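Local coordinates for arginine 3rd transport system periplasmic binding protein (Legionella pneumophila subsp. pneumophila str. Philadelphia 1, PDB 3KZG) that probably binds arginine in the periplasm and delivers it to an inner-membrane transporter, as a solute-binding protein of family 3, at residues E48-D53 / R62-V67; M71-E76 / G192-A197; F83-M88 / K207-L212; T119-Q124 / I187-G192. One frame throughout, in Å; residues are numbered along the deposited sequence.

Overall arrangement
The chain folds into two lobes joined by two linking segments, as in other family 3 solute-binding proteins, and contact 2 lies close to the join. Its centre is about 10 Å from that of contact 4 and about 11 Å from that of contact 3. Contacts 1 and 3 belong to the first lobe; contact 4 belongs to the second and shares Gly-192 with contact 2. Contacts 1 and 2, with centres about 14 Å apart, are tied by a probable backbone hydrogen bond from Met-196 to Val-67, while Phe-52 touches both Met-71 and Thr-119. In relatives the amino-acid ligand sits in the cleft between the lobes; segments 71-76 and 119-124 probably border it here.

Contact 1: residues E48-D53 / R62-V67; sequences EAYIFD and REVDLV
A beta-alpha-beta crossover brings Tyr-50, near the end of strand 44-50, against Glu-63 and Val-64, which follow helix 55-60 and lead into strand 66-67. The helix ends in a Schellman motif with Arg-62, at positive phi, as its C-prime residue. The approach is made by side chains: the nearest pair of CA atoms, those of Glu-48 and Val-64, are 7.6 Å apart. Tyr-50 stretches its phenol across the gap, and its CE2 lies 3.8 Å from CG1 of Val-64, the two side chains sliding past each other in opposite directions. Val-64 CG1 reaches the ring because it stands anti to the carbonyl carbon (chi1 -61°). Glu-63 comes to the ring edge, near its plane, with its carboxylate turned about 80° from the ring. There the Tyr-50 hydroxyl is 3.4 Å from Glu-63 OE1, a weak, long hydrogen bond at most; Glu-48 OE1 is 3.1 Å from the same OH, so the acceptor is not settled. The two carboxylates, with 5.6 Å between Glu-48 OE1 and Glu-63 OE1, would be expected to repel mildly on this partly exposed side. Tyr-50 also rests on Leu-55 and Ala-58 of the helix. Strand 4-13 runs parallel to both crossover strands and pairs with each, the open alpha/beta pattern of a periplasmic-binding-protein lobe.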
loop_
_atom_site.group_PDB
_atom_site.type_symbol
_atom_site.label_atom_id
_atom_site.label_comp_id
_atom_site.label_asym_id
_atom_site.label_seq_id
_atom_site.Cartn_x
_atom_site.Cartn_y
_atom_site.Cartn_z
ATOM N N GLU A 48 19.961 -26.383 15.496
ATOM C CA GLU A 48 20.161 -27.720 16.015
ATOM C C GLU A 48 18.816 -28.431 15.975
ATOM O O GLU A 48 17.894 -28.083 16.716
ATOM C CB GLU A 48 20.710 -27.659 17.441
ATOM C CG GLU A 48 21.217 -28.990 17.954
ATOM C CD GLU A 48 22.526 -28.854 18.694
ATOM O OE1 GLU A 48 22.542 -28.221 19.774
ATOM O OE2 GLU A 48 23.544 -29.375 18.188
ATOM N N ALA A 49 18.712 -29.425 15.097
ATOM C CA ALA A 49 17.478 -30.183 14.920
ATOM C C ALA A 49 17.304 -31.352 15.883
ATOM O O ALA A 49 18.200 -32.175 16.052
ATOM C CB ALA A 49 17.388 -30.683 13.484
ATOM N N TYR A 50 16.131 -31.415 16.498
ATOM C CA TYR A 50 15.789 -32.471 17.439
ATOM C C TYR A 50 14.445 -33.000 17.004
ATOM O O TYR A 50 13.766 -32.374 16.198
ATOM C CB TYR A 50 15.612 -31.911 18.851
ATOM C CG TYR A 50 16.840 -31.298 19.464
ATOM C CD1 TYR A 50 17.615 -32.011 20.375
ATOM C CD2 TYR A 50 17.220 -29.993 19.151
ATOM C CE1 TYR A 50 18.735 -31.443 20.963
ATOM C CE2 TYR A 50 18.341 -29.416 19.732
ATOM C CZ TYR A 50 19.093 -30.147 20.637
ATOM O OH TYR A 50 20.204 -29.587 21.215
ATOM N N ILE A 51 14.062 -34.155 17.528
ATOM C CA ILE A 51 12.748 -34.686 17.234
ATOM C C ILE A 51 11.874 -33.735 18.055
ATOM O O ILE A 51 12.185 -33.459 19.214
ATOM C CB ILE A 51 12.600 -36.126 17.749
ATOM C CG1 ILE A 51 13.494 -37.059 16.933
ATOM C CG2 ILE A 51 11.149 -36.570 17.662
ATOM C CD1 ILE A 51 13.400 -38.506 17.354
ATOM N N PHE A 52 10.803 -33.228 17.454
ATOM C CA PHE A 52 9.911 -32.273 18.116
ATOM C C PHE A 52 9.798 -32.378 19.644
ATOM O O PHE A 52 10.092 -31.417 20.362
ATOM C CB PHE A 52 8.504 -32.350 17.510
ATOM C CG PHE A 52 7.575 -31.270 18.004
ATOM C CD1 PHE A 52 7.717 -29.956 17.559
ATOM C CD2 PHE A 52 6.594 -31.554 18.948
ATOM C CE1 PHE A 52 6.898 -28.938 18.053
ATOM C CE2 PHE A 52 5.770 -30.546 19.452
ATOM C CZ PHE A 52 5.923 -29.232 19.002
ATOM N N ASP A 53 9.366 -33.535 20.140
ATOM C CA ASP A 53 9.190 -33.725 21.579
ATOM C C ASP A 53 10.451 -33.518 22.428
ATOM O O ASP A 53 10.352 -33.202 23.613
ATOM C CB ASP A 53 8.624 -35.117 21.857
ATOM C CG ASP A 53 7.954 -35.204 23.212
ATOM O OD1 ASP A 53 7.777 -36.330 23.723
ATOM O OD2 ASP A 53 7.594 -34.138 23.758
ATOM N N ARG A 62 19.563 -26.027 28.435
ATOM C CA ARG A 62 20.418 -25.025 27.816
ATOM C C ARG A 62 21.287 -25.568 26.689
ATOM O O ARG A 62 22.364 -25.029 26.413
ATOM C CB ARG A 62 21.302 -24.351 28.873
ATOM C CG ARG A 62 20.634 -23.189 29.618
ATOM C CD ARG A 62 19.396 -23.617 30.407
ATOM N NE ARG A 62 18.851 -22.492 31.167
ATOM C CZ ARG A 62 17.720 -22.527 31.867
ATOM N NH1 ARG A 62 16.995 -23.634 31.915
ATOM N NH2 ARG A 62 17.311 -21.447 32.516
ATOM N N GLU A 63 20.827 -26.638 26.043
ATOM C CA GLU A 63 21.561 -27.215 24.919
ATOM C C GLU A 63 21.454 -26.207 23.775
ATOM O O GLU A 63 22.293 -26.163 22.873
ATOM C CB GLU A 63 20.933 -28.546 24.486
ATOM C CG GLU A 63 21.005 -29.659 25.524
ATOM C CD GLU A 63 20.403 -30.963 25.020
ATOM O OE1 GLU A 63 20.840 -31.451 23.956
ATOM O OE2 GLU A 63 19.496 -31.502 25.685
ATOM N N VAL A 64 20.398 -25.402 23.830
ATOM C CA VAL A 64 20.139 -24.372 22.835
ATOM C C VAL A 64 19.651 -23.110 23.540
ATOM O O VAL A 64 19.091 -23.174 24.633
ATOM C CB VAL A 64 19.066 -24.818 21.835
ATOM C CG1 VAL A 64 19.541 -26.058 21.095
ATOM C CG2 VAL A 64 17.764 -25.092 22.561
ATOM N N ASP A 65 19.858 -21.962 22.908
ATOM C CA ASP A 65 19.440 -20.693 23.497
ATOM C C ASP A 65 17.960 -20.409 23.292
ATOM O O ASP A 65 17.294 -19.856 24.168
ATOM C CB ASP A 65 20.261 -19.557 22.895
ATOM C CG ASP A 65 21.731 -19.717 23.156
ATOM O OD1 ASP A 65 22.094 -19.838 24.343
ATOM O OD2 ASP A 65 22.521 -19.724 22.186
ATOM N N LEU A 66 17.456 -20.796 22.128
ATOM C CA LEU A 66 16.061 -20.569 21.779
ATOM C C LEU A 66 15.511 -21.750 20.992
ATOM O O LEU A 66 16.261 -22.612 20.540
ATOM C CB LEU A 66 15.947 -19.304 20.924
ATOM C CG LEU A 66 16.435 -17.999 21.548
ATOM C CD1 LEU A 66 16.567 -16.934 20.474
ATOM C CD2 LEU A 66 15.470 -17.564 22.645
ATOM N N VAL A 67 14.191 -21.778 20.841
ATOM C CA VAL A 67 13.525 -22.822 20.076
ATOM C C VAL A 67 12.450 -22.201 19.191
ATOM O O VAL A 67 11.690 -21.336 19.630
ATOM C CB VAL A 67 12.858 -23.874 20.988
ATOM C CG1 VAL A 67 11.887 -24.721 20.179
ATOM C CG2 VAL A 67 13.921 -24.764 21.613
#

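Contact 2: residues M71-E76 / G192-A197; sequences MIITDE and GYSIMA
Ile-72 lays its CG1 alongside the Tyr-193 ring, 3.4 Å from CE1, the two side chains pointing the same way. Their backbones make a single beta bridge, a non-hydrogen-bonded antiparallel pair with CA atoms 4.5 Å apart, flanked by a bond on each side. Ser-194 N donates to Met-71 O at 2.9 Å. Ile-73 N donates to Gly-192 O over 3.0 Å, nearly straight at 170°. A water continues the link, accepting from Met-71 N and donating to Ser-194 O. Beyond it two selenomethionines cross, CG of Met-71 sitting 3.7 Å from SE of Met-196. Met-71 folds back at chi2 and chi3 (61° and 68°), whereas Met-196 bends at chi3. On the Ile-73 side, CG1 and CD1 pack on Ser-194 CB, each 3.6 Å away, while Ser-194 OG bonds to Ser-84 O. Both selenomethionines touch Phe-56 of helix 55-60 and Phe-83 of strand 82-83, with Leu-59 also touching Met-196, and Ile-72 and Tyr-193 touch Tyr-121 of helix 121-127 in the other lobe.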
loop_
_atom_site.group_PDB
_atom_site.type_symbol
_atom_site.label_atom_id
_atom_site.label_comp_id
_atom_site.label_asym_id
_atom_site.label_seq_id
_atom_site.Cartn_x
_atom_site.Cartn_y
_atom_site.Cartn_z
HETATM N N MSE A 71 5.936 -23.604 17.358
HETATM C CA MSE A 71 5.571 -23.781 18.757
HETATM C C MSE A 71 4.383 -22.934 19.180
HETATM O O MSE A 71 4.481 -21.711 19.261
HETATM C CB MSE A 71 6.753 -23.441 19.655
HETATM C CG MSE A 71 6.554 -23.929 21.079
HETATM SE SE MSE A 71 6.381 -25.863 21.084
HETATM C CE MSE A 71 8.203 -26.264 20.563
ATOM N N ILE A 72 3.271 -23.589 19.481
ATOM C CA ILE A 72 2.063 -22.884 19.880
ATOM C C ILE A 72 2.056 -22.428 21.334
ATOM O O ILE A 72 2.252 -23.227 22.254
ATOM C CB ILE A 72 0.812 -23.748 19.645
ATOM C CG1 ILE A 72 0.754 -24.190 18.179
ATOM C CG2 ILE A 72 -0.445 -22.950 20.014
ATOM C CD1 ILE A 72 -0.358 -25.159 17.877
ATOM N N ILE A 73 1.814 -21.136 21.529
ATOM C CA ILE A 73 1.742 -20.570 22.867
ATOM C C ILE A 73 0.505 -21.123 23.558
ATOM O O ILE A 73 -0.619 -20.906 23.098
ATOM C CB ILE A 73 1.593 -19.033 22.838
ATOM C CG1 ILE A 73 2.782 -18.393 22.136
ATOM C CG2 ILE A 73 1.472 -18.494 24.266
ATOM C CD1 ILE A 73 2.694 -16.888 22.097
ATOM N N THR A 74 0.713 -21.835 24.661
ATOM C CA THR A 74 -0.395 -22.395 25.431
ATOM C C THR A 74 -0.113 -22.143 26.902
ATOM O O THR A 74 1.041 -21.981 27.296
ATOM C CB THR A 74 -0.537 -23.924 25.238
ATOM O OG1 THR A 74 0.591 -24.585 25.825
ATOM C CG2 THR A 74 -0.615 -24.279 23.761
ATOM N N ASP A 75 -1.159 -22.119 27.714
ATOM C CA ASP A 75 -0.975 -21.896 29.142
ATOM C C ASP A 75 -0.117 -22.988 29.781
ATOM O O ASP A 75 0.710 -22.705 30.644
ATOM C CB ASP A 75 -2.332 -21.810 29.843
ATOM C CG ASP A 75 -3.038 -20.496 29.575
ATOM O OD1 ASP A 75 -2.393 -19.437 29.736
ATOM O OD2 ASP A 75 -4.232 -20.518 29.212
ATOM N N GLU A 76 -0.304 -24.229 29.348
ATOM C CA GLU A 76 0.465 -25.339 29.894
ATOM C C GLU A 76 1.966 -25.145 29.706
ATOM O O GLU A 76 2.752 -25.410 30.614
ATOM C CB GLU A 76 0.033 -26.654 29.251
ATOM C CG GLU A 76 -1.372 -27.084 29.634
ATOM C CD GLU A 76 -1.751 -28.439 29.062
ATOM O OE1 GLU A 76 -1.767 -28.577 27.818
ATOM O OE2 GLU A 76 -2.031 -29.362 29.857
ATOM N N GLY A 192 -0.948 -18.612 18.920
ATOM C CA GLY A 192 0.029 -18.302 17.890
ATOM C C GLY A 192 1.357 -19.026 17.995
ATOM O O GLY A 192 1.722 -19.495 19.066
ATOM N N TYR A 193 2.071 -19.123 16.874
ATOM C CA TYR A 193 3.378 -19.768 16.850
ATOM C C TYR A 193 4.365 -18.726 17.336
ATOM O O TYR A 193 4.312 -17.564 16.928
ATOM C CB TYR A 193 3.753 -20.233 15.432
ATOM C CG TYR A 193 2.824 -21.284 14.849
ATOM C CD1 TYR A 193 2.553 -22.463 15.541
ATOM C CD2 TYR A 193 2.210 -21.092 13.606
ATOM C CE1 TYR A 193 1.687 -23.425 15.017
ATOM C CE2 TYR A 193 1.346 -22.051 13.071
ATOM C CZ TYR A 193 1.088 -23.213 13.785
ATOM O OH TYR A 193 0.227 -24.158 13.275
ATOM N N SER A 194 5.272 -19.141 18.211
ATOM C CA SER A 194 6.230 -18.207 18.778
ATOM C C SER A 194 7.590 -18.817 19.094
ATOM O O SER A 194 7.758 -20.037 19.087
ATOM C CB SER A 194 5.629 -17.599 20.051
ATOM O OG SER A 194 6.633 -17.068 20.893
ATOM N N ILE A 195 8.557 -17.950 19.361
ATOM C CA ILE A 195 9.907 -18.370 19.711
ATOM C C ILE A 195 9.889 -18.606 21.224
ATOM O O ILE A 195 9.502 -17.726 21.993
ATOM C CB ILE A 195 10.917 -17.277 19.313
ATOM C CG1 ILE A 195 10.887 -17.105 17.787
ATOM C CG2 ILE A 195 12.323 -17.643 19.770
ATOM C CD1 ILE A 195 11.777 -16.008 17.274
HETATM N N MSE A 196 10.296 -19.802 21.639
HETATM C CA MSE A 196 10.281 -20.193 23.044
HETATM C C MSE A 196 11.643 -20.119 23.725
HETATM O O MSE A 196 12.682 -20.321 23.100
HETATM C CB MSE A 196 9.719 -21.608 23.140
HETATM C CG MSE A 196 9.258 -22.054 24.507
HETATM SE SE MSE A 196 8.404 -23.779 24.328
HETATM C CE MSE A 196 10.006 -24.832 23.921
ATOM N N ALA A 197 11.632 -19.812 25.015
ATOM C CA ALA A 197 12.873 -19.711 25.763
ATOM C C ALA A 197 12.629 -19.991 27.235
ATOM O O ALA A 197 11.482 -20.130 27.667
ATOM C CB ALA A 197 13.474 -18.322 25.579
HETATM O O HOH W 1 7.865 -21.841 16.810
#

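Contact 3: residues F83-M88 / K207-L212; sequences FSLPYM and KINKIL
Asn-209 reaches off its helix to hold Leu-85 by the backbone: its OD1 accepts Leu-85 N at 2.8 Å with an angle of 154° at the hydrogen, the donor standing above the amide plane. Its other branch, ND2, gives a hydrogen to a water that in turn donates to Phe-83 O, and these two ties limit rotation of the amide. Leu-85 CG stands beside its own backbone N (chi1 -59°), which brings it to 3.4 Å from Asn-209 CG, while CD1 lies against Asn-209 CB at 3.7 Å. The contact fixes the link between strand 82-83 and strand 91-97 to helix 202-217, in the first lobe of this two-lobed binding-protein fold. Ser-84 turns OG between its backbone N and carbonyl carbon (chi1 66°), where it donates to Leu-85 O at 2.9 Å and accepts from Ile-195 N. One turn further along the helix, Leu-212 puts CD1 3.5 Å from Leu-85 O, and its CD2 comes within 4.4 Å of Tyr-87 CB. Leu-85 and Pro-86 also pack reciprocally on Pro-86 and Leu-85 of the second subunit, and Lys-210 NZ bonds Ser-188 OG of that subunit.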
loop_
_atom_site.group_PDB
_atom_site.type_symbol
_atom_site.label_atom_id
_atom_site.label_comp_id
_atom_site.label_asym_id
_atom_site.label_seq_id
_atom_site.Cartn_x
_atom_site.Cartn_y
_atom_site.Cartn_z
ATOM N N PHE A 83 7.472 -17.055 25.997
ATOM C CA PHE A 83 7.370 -16.941 24.551
ATOM C C PHE A 83 7.582 -15.515 24.060
ATOM O O PHE A 83 7.395 -14.549 24.801
ATOM C CB PHE A 83 5.988 -17.419 24.106
ATOM C CG PHE A 83 5.762 -18.889 24.305
ATOM C CD1 PHE A 83 6.202 -19.806 23.357
ATOM C CD2 PHE A 83 5.099 -19.357 25.434
ATOM C CE1 PHE A 83 5.978 -21.173 23.528
ATOM C CE2 PHE A 83 4.873 -20.718 25.615
ATOM C CZ PHE A 83 5.313 -21.629 24.658
ATOM N N SER A 84 7.985 -15.390 22.804
ATOM C CA SER A 84 8.170 -14.085 22.205
ATOM C C SER A 84 6.785 -13.734 21.691
ATOM O O SER A 84 5.830 -14.493 21.883
ATOM C CB SER A 84 9.111 -14.175 21.009
ATOM O OG SER A 84 8.496 -14.933 19.982
ATOM N N LEU A 85 6.669 -12.588 21.034
ATOM C CA LEU A 85 5.388 -12.228 20.451
ATOM C C LEU A 85 5.151 -13.303 19.390
ATOM O O LEU A 85 6.101 -13.795 18.773
ATOM C CB LEU A 85 5.474 -10.859 19.773
ATOM C CG LEU A 85 5.886 -9.679 20.659
ATOM C CD1 LEU A 85 6.044 -8.420 19.806
ATOM C CD2 LEU A 85 4.845 -9.479 21.745
ATOM N N PRO A 86 3.893 -13.705 19.181
ATOM C CA PRO A 86 3.659 -14.727 18.157
ATOM C C PRO A 86 3.993 -14.109 16.802
ATOM O O PRO A 86 3.787 -12.908 16.605
ATOM C CB PRO A 86 2.174 -15.041 18.317
ATOM C CG PRO A 86 1.604 -13.720 18.778
ATOM C CD PRO A 86 2.628 -13.231 19.772
ATOM N N TYR A 87 4.533 -14.906 15.883
ATOM C CA TYR A 87 4.882 -14.395 14.558
ATOM C C TYR A 87 3.915 -14.910 13.514
ATOM O O TYR A 87 4.069 -14.637 12.326
ATOM C CB TYR A 87 6.305 -14.813 14.165
ATOM C CG TYR A 87 6.587 -16.308 14.229
ATOM C CD1 TYR A 87 6.161 -17.177 13.221
ATOM C CD2 TYR A 87 7.311 -16.845 15.293
ATOM C CE1 TYR A 87 6.460 -18.555 13.278
ATOM C CE2 TYR A 87 7.609 -18.207 15.356
ATOM C CZ TYR A 87 7.189 -19.053 14.357
ATOM O OH TYR A 87 7.501 -20.401 14.441
HETATM N N MSE A 88 2.911 -15.653 13.961
HETATM C CA MSE A 88 1.944 -16.231 13.042
HETATM C C MSE A 88 0.776 -16.833 13.819
HETATM O O MSE A 88 0.956 -17.363 14.921
HETATM C CB MSE A 88 2.641 -17.313 12.206
HETATM C CG MSE A 88 1.778 -18.026 11.186
HETATM SE SE MSE A 88 2.846 -19.189 10.045
HETATM C CE MSE A 88 1.412 -19.956 8.979
ATOM N N LYS A 207 14.314 -8.272 23.252
ATOM C CA LYS A 207 15.022 -7.734 22.094
ATOM C C LYS A 207 14.424 -8.350 20.819
ATOM O O LYS A 207 14.299 -7.686 19.792
ATOM C CB LYS A 207 16.523 -8.052 22.200
ATOM C CG LYS A 207 17.228 -7.334 23.363
ATOM C CD LYS A 207 18.683 -7.777 23.551
ATOM C CE LYS A 207 18.770 -9.195 24.112
ATOM N NZ LYS A 207 20.163 -9.595 24.514
ATOM N N ILE A 208 14.046 -9.624 20.892
ATOM C CA ILE A 208 13.448 -10.300 19.744
ATOM C C ILE A 208 12.058 -9.726 19.438
ATOM O O ILE A 208 11.646 -9.665 18.280
ATOM C CB ILE A 208 13.339 -11.823 19.991
ATOM C CG1 ILE A 208 14.739 -12.443 20.011
ATOM C CG2 ILE A 208 12.474 -12.479 18.912
ATOM C CD1 ILE A 208 14.761 -13.894 20.439
ATOM N N ASN A 209 11.337 -9.304 20.470
ATOM C CA ASN A 209 10.015 -8.732 20.258
ATOM C C ASN A 209 10.142 -7.419 19.486
ATOM O O ASN A 209 9.404 -7.183 18.524
ATOM C CB ASN A 209 9.297 -8.508 21.594
ATOM C CG ASN A 209 8.870 -9.812 22.248
ATOM O OD1 ASN A 209 8.840 -10.861 21.596
ATOM N ND2 ASN A 209 8.530 -9.755 23.535
ATOM N N LYS A 210 11.076 -6.567 19.899
ATOM C CA LYS A 210 11.278 -5.306 19.207
ATOM C C LYS A 210 11.616 -5.578 17.745
ATOM O O LYS A 210 11.073 -4.925 16.855
ATOM C CB LYS A 210 12.393 -4.485 19.867
ATOM C CG LYS A 210 12.013 -3.962 21.245
ATOM C CD LYS A 210 12.863 -2.767 21.688
ATOM C CE LYS A 210 14.307 -3.154 21.966
ATOM N NZ LYS A 210 15.057 -2.043 22.624
ATOM N N ILE A 211 12.492 -6.554 17.504
ATOM C CA ILE A 211 12.894 -6.921 16.147
ATOM C C ILE A 211 11.688 -7.367 15.321
ATOM O O ILE A 211 11.559 -7.002 14.150
ATOM C CB ILE A 211 13.936 -8.084 16.141
ATOM C CG1 ILE A 211 15.258 -7.625 16.758
ATOM C CG2 ILE A 211 14.187 -8.564 14.715
ATOM C CD1 ILE A 211 15.883 -6.443 16.048
ATOM N N LEU A 212 10.818 -8.172 15.930
ATOM C CA LEU A 212 9.621 -8.661 15.249
ATOM C C LEU A 212 8.708 -7.499 14.866
ATOM O O LEU A 212 8.104 -7.505 13.796
ATOM C CB LEU A 212 8.854 -9.644 16.144
ATOM C CG LEU A 212 9.435 -11.057 16.307
ATOM C CD1 LEU A 212 8.639 -11.819 17.370
ATOM C CD2 LEU A 212 9.376 -11.792 14.970
HETATM O O HOH W 2 7.055 -11.959 24.969
#

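Contact 4: residues T119-Q124 / I187-G192; sequences TPYARQ and ISIGEG
Ile-189 pushes its CD1 methyl into a corner formed by Pro-120, Tyr-121 and Gln-124, at the start of helix 121-127. Both of its torsions are anti (chi1 -180°, chi2 -179°), and this full extension carries CD1 to the helix. There the packing is tight: CD1 is 3.4 Å from Tyr-121 CD1, 3.6 Å from Pro-120 CG and only 3.1 Å from Gln-124 OE1. The Ile-189 and Tyr-121 side chains cross at about a right angle, with Ile-189 CG2 lying in the plane of the ring at its edge. Tyr-121 OH is bonded to Asp-158 and Gln-124 OE1 to Ser-92 OG, so the polar ends beside the methyl are satisfied by the second-lobe sheet.

Toward Ile-187 the fit is looser. Gln-124, extended beyond a CG that is anti to the backbone N (chi1 -169°), has NE2 3.5 Å from Ile-187 CG2, while the end of the isoleucine leads away. Ser-188 points its CB away from the helix, and its OG bonds Lys-210 NZ of the second subunit. Arg-123 is on the exposed side and forms a salt bridge with Glu-76. The helix start is held by the Gln-124 N to Pro-120 O bond, 3.1 Å long, and by a weak one from Tyr-121 N to Thr-119 OG1. No hydrogen bond crosses between the two segments, which implies that helix 121-127 and the end of strand 180-188, with the loop that follows, are matched here by apolar fit, with the polar groups bonded to other partners.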
loop_
_atom_site.group_PDB
_atom_site.type_symbol
_atom_site.label_atom_id
_atom_site.label_comp_id
_atom_site.label_asym_id
_atom_site.label_seq_id
_atom_site.Cartn_x
_atom_site.Cartn_y
_atom_site.Cartn_z
ATOM N N THR A 119 2.618 -31.832 20.976
ATOM C CA THR A 119 1.731 -30.728 20.613
ATOM C C THR A 119 0.467 -30.786 21.459
ATOM O O THR A 119 0.212 -31.772 22.146
ATOM C CB THR A 119 1.285 -30.793 19.127
ATOM O OG1 THR A 119 0.466 -31.953 18.921
ATOM C CG2 THR A 119 2.482 -30.840 18.204
ATOM N N PRO A 120 -0.342 -29.717 21.424
ATOM C CA PRO A 120 -1.580 -29.691 22.203
ATOM C C PRO A 120 -2.729 -30.313 21.411
ATOM O O PRO A 120 -3.890 -30.224 21.810
ATOM C CB PRO A 120 -1.786 -28.205 22.450
ATOM C CG PRO A 120 -1.328 -27.612 21.153
ATOM C CD PRO A 120 -0.051 -28.388 20.857
ATOM N N TYR A 121 -2.394 -30.962 20.297
ATOM C CA TYR A 121 -3.409 -31.561 19.438
ATOM C C TYR A 121 -4.174 -32.751 20.021
ATOM O O TYR A 121 -5.366 -32.925 19.741
ATOM C CB TYR A 121 -2.794 -31.911 18.081
ATOM C CG TYR A 121 -2.298 -30.681 17.336
ATOM C CD1 TYR A 121 -3.002 -29.472 17.407
ATOM C CD2 TYR A 121 -1.149 -30.726 16.547
ATOM C CE1 TYR A 121 -2.576 -28.345 16.713
ATOM C CE2 TYR A 121 -0.714 -29.598 15.846
ATOM C CZ TYR A 121 -1.435 -28.413 15.935
ATOM O OH TYR A 121 -1.021 -27.294 15.258
ATOM N N ALA A 122 -3.508 -33.565 20.831
ATOM C CA ALA A 122 -4.187 -34.694 21.448
ATOM C C ALA A 122 -5.300 -34.120 22.316
ATOM O O ALA A 122 -6.437 -34.604 22.314
ATOM C CB ALA A 122 -3.214 -35.488 22.314
ATOM N N ARG A 123 -4.959 -33.076 23.065
ATOM C CA ARG A 123 -5.918 -32.425 23.944
ATOM C C ARG A 123 -7.072 -31.816 23.152
ATOM O O ARG A 123 -8.223 -31.868 23.583
ATOM C CB ARG A 123 -5.213 -31.345 24.769
ATOM C CG ARG A 123 -6.109 -30.651 25.780
ATOM C CD ARG A 123 -5.312 -29.683 26.642
ATOM N NE ARG A 123 -4.301 -30.367 27.443
ATOM C CZ ARG A 123 -4.571 -31.245 28.407
ATOM N NH1 ARG A 123 -5.829 -31.554 28.701
ATOM N NH2 ARG A 123 -3.581 -31.813 29.083
ATOM N N GLN A 124 -6.769 -31.251 21.988
ATOM C CA GLN A 124 -7.804 -30.643 21.156
ATOM C C GLN A 124 -8.790 -31.700 20.669
ATOM O O GLN A 124 -10.003 -31.498 20.697
ATOM C CB GLN A 124 -7.185 -29.948 19.946
ATOM C CG GLN A 124 -8.179 -29.085 19.189
ATOM C CD GLN A 124 -7.697 -28.705 17.809
ATOM O OE1 GLN A 124 -6.559 -28.277 17.629
ATOM N NE2 GLN A 124 -8.571 -28.853 16.819
ATOM N N ILE A 187 -8.834 -25.019 12.407
ATOM C CA ILE A 187 -9.294 -24.777 13.771
ATOM C C ILE A 187 -8.329 -23.913 14.576
ATOM O O ILE A 187 -7.135 -24.207 14.657
ATOM C CB ILE A 187 -9.489 -26.108 14.536
ATOM C CG1 ILE A 187 -10.310 -27.092 13.694
ATOM C CG2 ILE A 187 -10.168 -25.847 15.872
ATOM C CD1 ILE A 187 -11.690 -26.599 13.327
ATOM N N SER A 188 -8.849 -22.854 15.187
ATOM C CA SER A 188 -8.005 -21.981 15.988
ATOM C C SER A 188 -7.551 -22.745 17.226
ATOM O O SER A 188 -8.361 -23.345 17.925
ATOM C CB SER A 188 -8.774 -20.728 16.414
ATOM O OG SER A 188 -7.920 -19.822 17.095
ATOM N N ILE A 189 -6.252 -22.737 17.489
ATOM C CA ILE A 189 -5.740 -23.431 18.658
ATOM C C ILE A 189 -4.531 -22.691 19.211
ATOM O O ILE A 189 -3.612 -22.336 18.472
ATOM C CB ILE A 189 -5.341 -24.884 18.322
ATOM C CG1 ILE A 189 -4.818 -25.581 19.585
ATOM C CG2 ILE A 189 -4.304 -24.890 17.206
ATOM C CD1 ILE A 189 -4.370 -27.005 19.365
ATOM N N GLY A 190 -4.541 -22.448 20.515
ATOM C CA GLY A 190 -3.432 -21.745 21.129
ATOM C C GLY A 190 -3.441 -20.265 20.799
ATOM O O GLY A 190 -4.402 -19.752 20.227
ATOM N N GLU A 191 -2.360 -19.578 21.142
ATOM C CA GLU A 191 -2.275 -18.145 20.904
ATOM C C GLU A 191 -1.206 -17.739 19.893
ATOM O O GLU A 191 -0.630 -16.654 19.994
ATOM C CB GLU A 191 -2.043 -17.424 22.238
ATOM C CG GLU A 191 -3.065 -17.794 23.303
ATOM C CD GLU A 191 -2.887 -17.022 24.601
ATOM O OE1 GLU A 191 -2.901 -15.774 24.561
ATOM O OE2 GLU A 191 -2.741 -17.666 25.662
ATOM N N GLY A 192 -0.948 -18.612 18.920
ATOM C CA GLY A 192 0.029 -18.302 17.890
ATOM C C GLY A 192 1.357 -19.026 17.995
ATOM O O GLY A 192 1.722 -19.495 19.066
#